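Local atomic coordinates of D-aminoacid aminotransferase-like PLP-dependent enzyme (Haemophilus somnus, PDB entry 3CEB), a protein that binds pyridoxal phosphate and is a putative 4-amino-4-deoxychorismate lyase of the class IV aminotransferase family. Residues 51-56 / 75-80; 26-31 / 44-49; 48-51 / 56-59; 80-85 / 189-194. All coordinates share one frame; numbering follows the deposited sequence.

Contact 1. Residues 51-56 / 75-80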
# COMPACT_ATOMS: atom_id res chain seq x y z
N ALA A 51 14.00 3.56 14.05
CA ALA A 51 14.21 4.03 15.42
C ALA A 51 15.50 4.79 15.52
O ALA A 51 15.55 5.81 16.23
CB ALA A 51 14.20 2.86 16.44
N LYS A 52 16.55 4.31 14.84
CA LYS A 52 17.87 4.94 15.01
C LYS A 52 17.98 6.29 14.27
O LYS A 52 18.94 7.03 14.47
CB LYS A 52 19.05 4.00 14.75
CG LYS A 52 19.28 3.47 13.36
CD LYS A 52 20.39 2.41 13.49
CE LYS A 52 20.63 1.62 12.18
NZ LYS A 52 21.76 0.65 12.39
N HIS A 53 16.96 6.64 13.48
CA HIS A 53 16.89 8.02 12.95
C HIS A 53 16.06 8.79 13.95
O HIS A 53 14.89 9.08 13.75
CB HIS A 53 16.35 8.02 11.52
CG HIS A 53 17.29 7.39 10.54
ND1 HIS A 53 17.44 6.02 10.44
CD2 HIS A 53 18.16 7.93 9.64
CE1 HIS A 53 18.37 5.74 9.54
NE2 HIS A 53 18.82 6.88 9.04
N THR A 54 16.68 9.08 15.08
CA THR A 54 15.95 9.65 16.19
C THR A 54 15.35 11.02 15.83
O THR A 54 14.34 11.43 16.43
CB THR A 54 16.81 9.68 17.47
OG1 THR A 54 17.96 10.50 17.26
CG2 THR A 54 17.27 8.27 17.89
N ALA A 55 15.91 11.72 14.84
CA ALA A 55 15.36 13.05 14.44
C ALA A 55 13.93 12.91 13.89
O ALA A 55 13.17 13.86 13.81
CB ALA A 55 16.25 13.75 13.42
N LEU A 56 13.56 11.71 13.51
CA LEU A 56 12.22 11.50 12.97
C LEU A 56 11.16 11.69 14.07
O LEU A 56 10.01 11.88 13.78
CB LEU A 56 12.04 10.10 12.38
CG LEU A 56 12.74 9.75 11.08
CD1 LEU A 56 12.48 8.31 10.75
CD2 LEU A 56 12.28 10.65 9.95
N TYR A 75 19.81 -1.75 1.58
CA TYR A 75 18.59 -0.96 1.60
C TYR A 75 19.00 0.50 1.51
O TYR A 75 20.17 0.84 1.70
CB TYR A 75 17.77 -1.23 2.88
CG TYR A 75 18.42 -0.65 4.11
CD1 TYR A 75 18.19 0.66 4.48
CD2 TYR A 75 19.31 -1.41 4.88
CE1 TYR A 75 18.80 1.24 5.61
CE2 TYR A 75 19.98 -0.84 5.99
CZ TYR A 75 19.70 0.49 6.37
OH TYR A 75 20.31 1.05 7.48
N VAL A 76 18.04 1.34 1.18
CA VAL A 76 18.18 2.78 1.21
C VAL A 76 16.92 3.32 1.90
O VAL A 76 15.76 2.93 1.60
CB VAL A 76 18.33 3.38 -0.22
CG1 VAL A 76 18.24 4.88 -0.18
CG2 VAL A 76 19.68 3.00 -0.84
N LEU A 77 17.16 4.19 2.87
CA LEU A 77 16.08 4.89 3.56
C LEU A 77 16.09 6.28 3.07
O LEU A 77 17.12 6.87 2.92
CB LEU A 77 16.30 4.93 5.06
CG LEU A 77 15.39 5.87 5.84
CD1 LEU A 77 13.91 5.41 5.85
CD2 LEU A 77 15.92 5.94 7.25
N GLN A 78 14.90 6.78 2.82
CA GLN A 78 14.62 8.13 2.37
C GLN A 78 13.41 8.69 3.11
O GLN A 78 12.39 8.03 3.22
CB GLN A 78 14.28 8.13 0.91
CG GLN A 78 15.46 8.08 0.00
CD GLN A 78 15.02 8.11 -1.43
OE1 GLN A 78 14.46 7.13 -1.92
NE2 GLN A 78 15.23 9.23 -2.09
N CYS A 79 13.50 9.92 3.58
CA CYS A 79 12.39 10.46 4.35
C CYS A 79 11.93 11.73 3.77
O CYS A 79 12.75 12.54 3.42
CB CYS A 79 12.86 10.73 5.77
SG CYS A 79 13.84 9.36 6.43
N PHE A 80 10.63 11.89 3.66
CA PHE A 80 10.07 13.16 3.13
C PHE A 80 8.97 13.68 4.05
O PHE A 80 8.28 12.89 4.69
CB PHE A 80 9.40 12.95 1.77
CG PHE A 80 10.22 12.21 0.78
CD1 PHE A 80 10.31 10.84 0.84
CD2 PHE A 80 10.88 12.89 -0.23
CE1 PHE A 80 11.07 10.15 -0.07
CE2 PHE A 80 11.64 12.22 -1.15
CZ PHE A 80 11.74 10.86 -1.09
O HOH W 1 21.14 -0.31 9.88
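The imidazole of H53 carries the CD2 methyl of L77 on one face, 3.4 Å from the ring centroid and 14° off the normal, so that all five ring atoms are met by this one carbon in a CH-pi contact. The other ring here, that of Y75, packs edge-to-face with F44 and lies against I49. The contact fastens the loop after helix 46-51 onto strand 75-82, an outermost strand of the antiparallel sheet of this class IV aminotransferase fold.

H53 is the centre of an inverse gamma turn, and its ND1 is hydrogen-bonded to I49 O, a bond that fixes the rotation of the ring while L77 covers it. L77 meets it from the opposite direction, with CG anti to the backbone N (chi1 168°), which carries the leucine tip away from the strand and over the imidazole. Further along, the CD2 branch of L56 touches C79 SG at 4.1 Å; L56 also leans on I64 and C66 of the adjoining strand 63-70. Backbone bonding holds the short 3-10 segment, with L56 N donating to H53 O at 3.0 Å.

At the other end the link is polar and indirect. A single water accepts from K52 NZ at 2.8 Å and is hydrogen-bonded to Y75 OH at 2.9 Å.

Contact 2. Residues 26-31 / 44-49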
# COMPACT_ATOMS: atom_id res chain seq x y z
N GLN A 26 6.63 -8.01 8.24
CA GLN A 26 6.12 -9.31 7.78
C GLN A 26 6.15 -9.39 6.28
O GLN A 26 6.58 -10.41 5.74
CB GLN A 26 4.67 -9.62 8.17
CG GLN A 26 4.42 -9.83 9.60
CD GLN A 26 2.95 -10.28 9.87
OE1 GLN A 26 2.19 -9.60 10.60
NE2 GLN A 26 2.56 -11.42 9.26
N ARG A 27 5.64 -8.33 5.64
CA ARG A 27 5.56 -8.28 4.18
C ARG A 27 6.94 -8.26 3.61
O ARG A 27 7.24 -8.93 2.61
CB ARG A 27 4.79 -7.05 3.68
CG ARG A 27 4.64 -7.03 2.17
CD ARG A 27 3.73 -6.00 1.63
NE ARG A 27 4.18 -4.66 1.97
CZ ARG A 27 3.48 -3.55 1.74
NH1 ARG A 27 2.29 -3.61 1.15
NH2 ARG A 27 3.99 -2.37 2.13
N TYR A 28 7.80 -7.51 4.26
CA TYR A 28 9.19 -7.46 3.85
C TYR A 28 9.76 -8.89 3.81
O TYR A 28 10.35 -9.30 2.81
CB TYR A 28 10.00 -6.51 4.74
CG TYR A 28 11.50 -6.63 4.70
CD1 TYR A 28 12.19 -6.48 3.53
CD2 TYR A 28 12.22 -6.85 5.87
CE1 TYR A 28 13.55 -6.59 3.51
CE2 TYR A 28 13.57 -6.95 5.85
CZ TYR A 28 14.25 -6.83 4.67
OH TYR A 28 15.62 -6.91 4.62
N GLU A 29 9.56 -9.68 4.84
CA GLU A 29 10.18 -11.01 4.84
C GLU A 29 9.51 -11.95 3.82
O GLU A 29 10.16 -12.77 3.19
CB GLU A 29 10.18 -11.65 6.24
CG GLU A 29 10.69 -10.72 7.34
CD GLU A 29 11.10 -11.40 8.63
OE1 GLU A 29 10.98 -12.68 8.73
OE2 GLU A 29 11.58 -10.65 9.54
N LYS A 30 8.19 -11.83 3.72
CA LYS A 30 7.35 -12.63 2.79
C LYS A 30 7.89 -12.32 1.38
O LYS A 30 8.08 -13.18 0.55
CB LYS A 30 5.90 -12.15 2.94
CG LYS A 30 4.75 -13.12 2.87
CD LYS A 30 3.58 -12.54 3.83
N SER A 31 8.24 -11.07 1.17
CA SER A 31 8.69 -10.61 -0.11
C SER A 31 10.07 -11.13 -0.43
O SER A 31 10.31 -11.62 -1.52
CB SER A 31 8.65 -9.09 -0.15
OG SER A 31 7.30 -8.66 -0.03
N PHE A 44 16.88 -7.33 7.24
CA PHE A 44 17.04 -6.16 8.08
C PHE A 44 15.92 -6.06 9.09
O PHE A 44 14.82 -6.58 8.90
CB PHE A 44 17.07 -4.91 7.19
CG PHE A 44 18.33 -4.81 6.36
CD1 PHE A 44 19.53 -4.57 6.98
CD2 PHE A 44 18.31 -5.07 5.02
CE1 PHE A 44 20.69 -4.55 6.25
CE2 PHE A 44 19.49 -5.04 4.28
CZ PHE A 44 20.67 -4.79 4.89
N ASP A 45 16.20 -5.41 10.20
CA ASP A 45 15.15 -5.16 11.19
C ASP A 45 14.65 -3.74 10.91
O ASP A 45 15.29 -2.74 11.27
CB ASP A 45 15.71 -5.34 12.59
CG ASP A 45 14.71 -5.05 13.69
OD1 ASP A 45 13.69 -4.34 13.49
OD2 ASP A 45 15.01 -5.53 14.80
N LEU A 46 13.54 -3.65 10.20
CA LEU A 46 12.99 -2.37 9.79
C LEU A 46 12.70 -1.44 10.98
O LEU A 46 12.87 -0.25 10.89
CB LEU A 46 11.71 -2.58 8.98
CG LEU A 46 11.77 -3.39 7.67
CD1 LEU A 46 10.44 -3.26 6.87
CD2 LEU A 46 12.98 -2.96 6.83
N ALA A 47 12.26 -1.98 12.11
CA ALA A 47 11.98 -1.13 13.26
C ALA A 47 13.28 -0.48 13.71
O ALA A 47 13.31 0.71 14.00
CB ALA A 47 11.36 -1.92 14.42
N LYS A 48 14.35 -1.25 13.75
CA LYS A 48 15.66 -0.71 14.20
C LYS A 48 16.21 0.38 13.27
O LYS A 48 16.79 1.34 13.73
CB LYS A 48 16.69 -1.79 14.35
CG LYS A 48 16.42 -2.75 15.47
CD LYS A 48 17.69 -3.54 15.90
CE LYS A 48 17.34 -4.67 16.90
NZ LYS A 48 18.58 -5.35 17.35
N ILE A 49 16.00 0.22 11.96
CA ILE A 49 16.47 1.17 10.98
C ILE A 49 15.83 2.52 11.21
O ILE A 49 16.47 3.56 11.17
CB ILE A 49 16.17 0.70 9.53
CG1 ILE A 49 17.06 -0.48 9.19
CG2 ILE A 49 16.48 1.85 8.53
CD1 ILE A 49 16.74 -1.17 7.86
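The phenol of Y28 takes L46 against one face, with the leucine CD2 about 4.0 Å above the ring plane and displaced toward the rim, while L46 CD1 packs on Y28 CB at 3.9 Å. With chi1 at 163° the tyrosine ring swings away from its own backbone N and across to the start of helix 46-51. There the hydroxyl oxygen accepts from F44 N, 2.9 Å away, with an N-H...O angle of 156°; the donor lies at the edge of the ring, in its plane. The F44 ring approaches the same oxygen obliquely, its CD2 lying 3.3 Å from Y28 OH. This polar tip of a buried tyrosine therefore has a backbone partner just before the helix begins. D45 is the N-cap: K48 N donates to D45 OD1 at 3.2 Å from well above the carboxylate plane.

On another side of helix 21-35, R27 forms a salt bridge with E9 and a weak hydrogen bond to the phosphate of the cofactor-modified residue 103. The contact thus packs helix 21-35 against helix 46-51 over the antiparallel sheet: Q25 of the first helix bonds to F44 O and L46 N, while Y28 meets Y70 and L46 meets I68, both on strand 63-70.

Contact 3. Residues 48-51 / 56-59. With SO4 (sulfate ion), chain D.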
# COMPACT_ATOMS: atom_id res chain seq x y z
N LYS A 48 14.35 -1.25 13.75
CA LYS A 48 15.66 -0.71 14.20
C LYS A 48 16.21 0.38 13.27
O LYS A 48 16.79 1.34 13.73
CB LYS A 48 16.69 -1.79 14.35
CG LYS A 48 16.42 -2.75 15.47
CD LYS A 48 17.69 -3.54 15.90
CE LYS A 48 17.34 -4.67 16.90
NZ LYS A 48 18.58 -5.35 17.35
N ILE A 49 16.00 0.22 11.96
CA ILE A 49 16.47 1.17 10.98
C ILE A 49 15.83 2.52 11.21
O ILE A 49 16.47 3.56 11.17
CB ILE A 49 16.17 0.70 9.53
CG1 ILE A 49 17.06 -0.48 9.19
CG2 ILE A 49 16.48 1.85 8.53
CD1 ILE A 49 16.74 -1.17 7.86
N ILE A 50 14.54 2.49 11.49
CA ILE A 50 13.78 3.71 11.67
C ILE A 50 14.13 4.36 13.00
O ILE A 50 14.49 5.53 13.07
CB ILE A 50 12.26 3.39 11.66
CG1 ILE A 50 11.86 2.88 10.27
CG2 ILE A 50 11.43 4.61 12.06
CD1 ILE A 50 12.22 3.81 9.19
N ALA A 51 14.00 3.56 14.05
CA ALA A 51 14.21 4.03 15.42
C ALA A 51 15.50 4.79 15.52
O ALA A 51 15.55 5.81 16.23
CB ALA A 51 14.20 2.86 16.44
N LEU A 56 13.56 11.71 13.51
CA LEU A 56 12.22 11.50 12.97
C LEU A 56 11.16 11.69 14.07
O LEU A 56 10.01 11.88 13.78
CB LEU A 56 12.04 10.10 12.38
CG LEU A 56 12.74 9.75 11.08
CD1 LEU A 56 12.48 8.31 10.75
CD2 LEU A 56 12.28 10.65 9.95
N PHE A 57 11.57 11.66 15.31
CA PHE A 57 10.60 11.66 16.40
C PHE A 57 10.69 12.85 17.30
O PHE A 57 10.04 12.88 18.29
CB PHE A 57 10.79 10.41 17.25
CG PHE A 57 10.89 9.18 16.42
CD1 PHE A 57 9.79 8.69 15.78
CD2 PHE A 57 12.08 8.55 16.23
CE1 PHE A 57 9.88 7.59 14.97
CE2 PHE A 57 12.18 7.42 15.42
CZ PHE A 57 11.08 6.96 14.80
N THR A 58 11.49 13.82 16.93
CA THR A 58 11.61 15.01 17.74
C THR A 58 10.27 15.71 17.91
O THR A 58 10.00 16.31 18.95
CB THR A 58 12.62 15.97 17.13
OG1 THR A 58 13.93 15.40 17.28
CG2 THR A 58 12.56 17.34 17.84
N HIS A 59 9.41 15.61 16.90
CA HIS A 59 8.14 16.33 16.93
C HIS A 59 6.93 15.39 16.81
O HIS A 59 6.98 14.42 16.05
CB HIS A 59 8.11 17.37 15.81
CG HIS A 59 9.14 18.45 15.95
ND1 HIS A 59 9.07 19.43 16.93
CD2 HIS A 59 10.25 18.72 15.22
CE1 HIS A 59 10.10 20.25 16.80
NE2 HIS A 59 10.83 19.84 15.76
S SO4 D . 5.78 19.01 18.50
O1 SO4 D . 5.94 17.78 19.28
O2 SO4 D . 4.48 19.61 18.81
O3 SO4 D . 5.73 18.78 17.04
O4 SO4 D . 6.89 19.91 18.80
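The reversal that follows helix 46-51 and leads the chain toward strand 63-70 of the antiparallel sheet folds back on the last turn of the helix in this contact. It is a short hydrophobic closure around I50, without a hydrogen bond between the two segments, in the N-terminal part of the aminotransferase class IV fold.

The CG2 methyl of I50 does most of the touching. It stands anti to the backbone N, leaving CG1 beside that nitrogen (chi1 -65°), a setting that turns it to the returning loop, where it meets F57 CZ at 3.6 Å. The approach is at the edge of the phenyl ring, near its plane, and the two side chains cross at about a right angle. A51 O comes to the same edge, 3.8 Å from F57 CE2. From L56 the CD1 branch reaches the same I50 CG2 at 4.1 Å, and L56 CB also lies over the centre of the F57 ring, 3.9 Å above its plane. I50 and F57 both rest on I13 of strand 7-14, which places this small cluster on the sheet.

Beyond the packing, the segment ends at a bound sulfate, probably from the crystallisation liquor. T58 CG2 lies 3.6 Å above the centre of the H59 imidazole plane, and the sulfur of the ion lies in that plane at the ring edge. R60 N and E61 N also bind the sulfate. H59 ND1 donates to sulfate O4 at 2.9 Å in a nearly straight bond of 171°.

Contact 4. Residues 80-85 / 189-194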
# COMPACT_ATOMS: atom_id res chain seq x y z
N PHE A 80 10.63 11.89 3.66
CA PHE A 80 10.07 13.16 3.13
C PHE A 80 8.97 13.68 4.05
O PHE A 80 8.28 12.89 4.69
CB PHE A 80 9.40 12.95 1.77
CG PHE A 80 10.22 12.21 0.78
CD1 PHE A 80 10.31 10.84 0.84
CD2 PHE A 80 10.88 12.89 -0.23
CE1 PHE A 80 11.07 10.15 -0.07
CE2 PHE A 80 11.64 12.22 -1.15
CZ PHE A 80 11.74 10.86 -1.09
N PRO A 81 8.78 15.00 4.08
CA PRO A 81 7.56 15.40 4.77
C PRO A 81 6.35 14.98 3.93
O PRO A 81 6.46 14.73 2.72
CB PRO A 81 7.67 16.93 4.83
CG PRO A 81 8.65 17.32 3.75
CD PRO A 81 9.55 16.15 3.57
N TYR A 82 5.21 14.89 4.60
CA TYR A 82 3.97 14.46 3.97
C TYR A 82 2.80 15.32 4.42
O TYR A 82 2.71 15.67 5.59
CB TYR A 82 3.70 12.97 4.25
CG TYR A 82 2.43 12.46 3.59
CD1 TYR A 82 2.42 12.06 2.26
CD2 TYR A 82 1.24 12.39 4.30
CE1 TYR A 82 1.24 11.61 1.65
CE2 TYR A 82 0.08 11.94 3.71
CZ TYR A 82 0.06 11.56 2.40
OH TYR A 82 -1.13 11.13 1.85
N GLN A 83 1.92 15.68 3.49
CA GLN A 83 0.71 16.41 3.83
C GLN A 83 -0.46 15.50 3.46
O GLN A 83 -0.42 14.81 2.46
CB GLN A 83 0.65 17.71 3.06
CG GLN A 83 1.74 18.67 3.38
CD GLN A 83 1.25 19.82 4.19
OE1 GLN A 83 0.17 20.33 3.94
NE2 GLN A 83 2.04 20.28 5.14
N GLN A 84 -1.47 15.48 4.32
CA GLN A 84 -2.64 14.63 4.14
C GLN A 84 -3.24 14.97 2.76
O GLN A 84 -3.18 16.10 2.29
CB GLN A 84 -3.64 14.77 5.32
CG GLN A 84 -4.51 13.51 5.62
N LYS A 85 -3.73 13.95 2.09
CA LYS A 85 -4.35 14.13 0.80
C LYS A 85 -5.73 13.50 0.82
O LYS A 85 -6.01 12.60 1.60
CB LYS A 85 -3.50 13.49 -0.28
CG LYS A 85 -2.29 14.29 -0.70
CD LYS A 85 -1.45 13.50 -1.74
CE LYS A 85 -0.57 14.46 -2.54
NZ LYS A 85 0.33 13.78 -3.49
N ASN A 189 -3.84 3.12 2.52
CA ASN A 189 -2.49 2.62 2.37
C ASN A 189 -1.69 3.09 3.57
O ASN A 189 -2.27 3.64 4.53
CB ASN A 189 -1.84 3.01 1.02
CG ASN A 189 -1.70 4.52 0.84
OD1 ASN A 189 -1.80 5.29 1.80
ND2 ASN A 189 -1.45 4.93 -0.38
N ALA A 190 -0.38 2.85 3.54
CA ALA A 190 0.45 3.19 4.73
C ALA A 190 0.23 4.65 5.14
O ALA A 190 0.24 4.97 6.35
CB ALA A 190 1.93 2.90 4.48
N MSE A 191 -0.02 5.53 4.16
CA MSE A 191 -0.12 6.99 4.41
C MSE A 191 -1.55 7.46 4.57
O MSE A 191 -1.76 8.61 4.84
CB MSE A 191 0.51 7.80 3.26
CG MSE A 191 1.94 7.43 2.91
SE MSE A 191 3.15 7.66 4.42
CE MSE A 191 2.92 9.53 4.75
N ASN A 192 -2.51 6.56 4.36
CA ASN A 192 -3.93 6.89 4.39
C ASN A 192 -4.71 5.85 5.15
O ASN A 192 -5.08 4.81 4.64
CB ASN A 192 -4.52 6.96 3.00
CG ASN A 192 -3.95 8.07 2.17
OD1 ASN A 192 -4.57 9.12 2.04
ND2 ASN A 192 -2.77 7.86 1.61
N GLY A 193 -4.95 6.16 6.41
CA GLY A 193 -5.68 5.30 7.29
C GLY A 193 -7.16 5.52 7.14
O GLY A 193 -7.64 6.22 6.23
N LEU A 194 -7.89 4.91 8.05
CA LEU A 194 -9.32 4.95 7.99
C LEU A 194 -9.78 6.05 8.91
O LEU A 194 -9.03 6.84 9.48
CB LEU A 194 -9.89 3.59 8.39
CG LEU A 194 -11.40 3.41 8.40
CD1 LEU A 194 -11.94 3.51 7.01
CD2 LEU A 194 -11.76 2.06 9.02
OXT LEU A 194 -10.96 6.21 9.08
O HOH W 2 -1.27 9.86 -0.30
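An Asx turn beside the cofactor phosphate, in the chain's C-terminal tail, supplies one half of this contact; the other is the end of strand 75-82. N189 to N192 form a type I beta turn, and A190 N within it is hydrogen-bonded to the phosphate of the cofactor-modified residue 103. N189 OD1 accepts from M191 N at 3.0 Å and from N192 ND2 at 2.8 Å, the two donors reaching it from opposite faces of its amide plane.

M191, a selenomethionine, lays its CE methyl over one face of the Y82 ring in a CH-pi contact; its SE, oblique to the ring and 5.0 Å from the centroid, adds a Met-aromatic one. The chain bends at chi2 and chi3 (both near -60°) to fold the methyl back over the ring, although its modelled closeness is doubtful. The N192 amide stands almost perpendicular to the phenol, at 89°. N192 OD1 is hydrogen-bonded to a glycerol, probably from the crystallisation liquor.

The N192 amide is fixed by N189 OD1 and by a water that accepts from ND2 at 3.1 Å and also bonds to Y82 OH. These bonds would help hold the turn that offers A190 N to the phosphate.

From the N terminus, contact 2 comes first, closing the loop between helix 21-35 and helix 46-51. Contact 3 starts on the helix where contact 2 ends and closes the shortest loop, from the helix end to residues 56-59. Contact 1 starts from the same part of the chain, at A51, and runs on to strand 75-82; contacts 1 and 3 share A51 and L56 and have centres about 6 Å apart. Contacts 1 and 2 touch where Y75 meets F44 and I49. Contact 4 follows in series from the end of strand 75-82, and its long loop of about a hundred residues ties the N-terminal sheet to the C-terminal tail beside the cofactor.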